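SAM-dependent O-methyltransferase (Thermotoga maritima, PDB 1O54) probably catalyses the S-adenosyl-L-methionine-dependent methylation of adenine at N1 of adenosine 58 in tRNA. Local coordinates at residues T119-G124 with A142-E147. Residues are numbered along the deposited sequence; the frame is centred on the assembly and turned at random.
Sequences TGVGSG and AYEKRE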
loop_
_atom_site.group_PDB
_atom_site.type_symbol
_atom_site.label_atom_id
_atom_site.label_comp_id
_atom_site.label_asym_id
_atom_site.label_seq_id
_atom_site.Cartn_x
_atom_site.Cartn_y
_atom_site.Cartn_z
ATOM N N THR A 119 -15.618 20.091 14.746
ATOM C CA THR A 119 -16.551 19.400 15.628
ATOM C C THR A 119 -16.648 17.915 15.278
ATOM O O THR A 119 -16.638 17.611 14.109
ATOM C CB THR A 119 -17.930 20.058 15.531
ATOM O OG1 THR A 119 -18.798 19.562 16.576
ATOM C CG2 THR A 119 -18.659 19.784 14.218
ATOM N N GLY A 120 -16.734 17.001 16.246
ATOM C CA GLY A 120 -16.451 17.204 17.644
ATOM C C GLY A 120 -14.978 17.442 17.850
ATOM O O GLY A 120 -14.222 17.557 16.888
ATOM N N VAL A 121 -14.564 17.509 19.106
ATOM C CA VAL A 121 -13.214 17.888 19.438
ATOM C C VAL A 121 -12.431 16.767 20.107
ATOM O O VAL A 121 -11.233 16.611 19.877
ATOM C CB VAL A 121 -13.241 19.135 20.332
ATOM C CG1 VAL A 121 -11.849 19.637 20.581
ATOM C CG2 VAL A 121 -14.063 20.212 19.651
ATOM N N GLY A 122 -13.074 16.024 20.992
ATOM C CA GLY A 122 -12.366 14.930 21.658
ATOM C C GLY A 122 -11.240 15.436 22.525
ATOM O O GLY A 122 -11.400 16.387 23.291
ATOM N N SER A 123 -10.072 14.822 22.365
ATOM C CA SER A 123 -8.856 15.216 23.069
ATOM C C SER A 123 -8.254 16.537 22.571
ATOM O O SER A 123 -7.379 17.106 23.199
ATOM C CB SER A 123 -7.803 14.130 22.870
ATOM O OG SER A 123 -7.273 14.233 21.544
ATOM N N GLY A 124 -8.726 17.028 21.426
ATOM C CA GLY A 124 -8.181 18.236 20.844
ATOM C C GLY A 124 -7.022 18.021 19.908
ATOM O O GLY A 124 -6.397 19.009 19.478
ATOM N N ALA A 142 -14.564 25.475 18.067
ATOM C CA ALA A 142 -14.566 24.046 18.358
ATOM C C ALA A 142 -15.792 23.647 19.155
ATOM O O ALA A 142 -15.895 23.950 20.359
ATOM C CB ALA A 142 -13.272 23.685 19.104
ATOM N N TYR A 143 -16.722 22.972 18.486
ATOM C CA TYR A 143 -17.975 22.602 19.102
ATOM C C TYR A 143 -17.856 21.206 19.704
ATOM O O TYR A 143 -17.557 20.238 19.000
ATOM C CB TYR A 143 -19.082 22.638 18.078
ATOM C CG TYR A 143 -19.507 24.020 17.661
ATOM C CD1 TYR A 143 -18.721 24.805 16.845
ATOM C CD2 TYR A 143 -20.763 24.510 18.021
ATOM C CE1 TYR A 143 -19.152 26.079 16.441
ATOM C CE2 TYR A 143 -21.192 25.768 17.637
ATOM C CZ TYR A 143 -20.387 26.545 16.856
ATOM O OH TYR A 143 -20.828 27.793 16.472
ATOM N N GLU A 144 -18.095 21.118 20.993
ATOM C CA GLU A 144 -18.020 19.860 21.713
ATOM C C GLU A 144 -19.025 19.857 22.815
ATOM O O GLU A 144 -18.775 20.431 23.865
ATOM C CB GLU A 144 -16.644 19.672 22.299
ATOM C CG GLU A 144 -16.462 18.403 23.106
ATOM C CD GLU A 144 -16.778 17.177 22.309
ATOM O OE1 GLU A 144 -15.910 16.731 21.503
ATOM O OE2 GLU A 144 -17.914 16.671 22.461
ATOM N N LYS A 145 -20.140 19.206 22.559
ATOM C CA LYS A 145 -21.240 19.114 23.526
ATOM C C LYS A 145 -20.913 18.223 24.735
ATOM O O LYS A 145 -21.590 18.300 25.760
ATOM C CB LYS A 145 -22.504 18.582 22.827
ATOM C CG LYS A 145 -22.367 17.164 22.266
ATOM C CD LYS A 145 -23.646 16.704 21.578
ATOM C CE LYS A 145 -23.407 15.420 20.814
ATOM N NZ LYS A 145 -24.670 14.867 20.218
ATOM N N ARG A 146 -19.911 17.358 24.614
ATOM C CA ARG A 146 -19.505 16.498 25.736
ATOM C C ARG A 146 -18.584 17.263 26.676
ATOM O O ARG A 146 -17.424 17.484 26.374
ATOM C CB ARG A 146 -18.827 15.226 25.238
ATOM C CG ARG A 146 -19.679 14.363 24.330
ATOM C CD ARG A 146 -18.865 13.292 23.614
ATOM N NE ARG A 146 -17.862 13.891 22.717
ATOM C CZ ARG A 146 -16.862 13.218 22.158
ATOM N NH1 ARG A 146 -16.726 11.912 22.357
ATOM N NH2 ARG A 146 -16.011 13.848 21.362
ATOM N N GLU A 147 -19.119 17.682 27.819
ATOM C CA GLU A 147 -18.358 18.505 28.768
ATOM C C GLU A 147 -17.005 17.906 29.126
ATOM O O GLU A 147 -16.001 18.623 29.234
ATOM C CB GLU A 147 -19.175 18.746 30.067
ATOM C CG GLU A 147 -18.378 19.461 31.149
ATOM C CD GLU A 147 -19.216 19.850 32.364
ATOM O OE1 GLU A 147 -20.378 19.407 32.448
ATOM O OE2 GLU A 147 -18.693 20.599 33.227
#
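T119 and Y143 lie next to each other where two parallel strands end, their CA atoms 4.9 Å apart, and beyond them G120-G122 meet E144 and R146, mainly at the E144 carboxylate. With OG1 of T119 anti to its backbone N (chi1 -169°), the hydroxyl reaches Y143 O at 2.8 Å, donating from above the carbonyl plane. The same oxygen takes a CA-H...O contact from G120, which follows a cis peptide bond. E144 bends at chi2 (57°), bringing OE1 to the backbone of the glycine-rich loop, where V121 N (2.9 Å) and G122 N (3.0 Å) both donate to it, the latter almost straight. R146 folds back to grip the carboxylate side-on: its NH2 supplies a third donor to OE1, while NE forms a salt bridge with OE2 at 2.8 Å and the backbone N of R146 donates a hydrogen bond to OE2. Five N-H groups thus fix the rotation of the carboxylate. An alanine in place of E144 would probably leave V121 N and G122 N without their shared acceptor and R146 without the carboxylate it grips. Next to these polar bonds, V121 CG2 packs on A142 CB at 3.6 Å and on E144 CB. The acidic residue just after strand 139-143 is consistent with the S-adenosyl-L-methionine site of a class I (Rossmann-like) methyltransferase; E144 and D188, near G120, are predicted ligands. Strand 115-119 runs between strands 139-143 and 182-187, the V121 side chain touches C127 of helix 125-134 and A153 of helix 147-159, and F149 of the latter makes a cation-pi contact with R146.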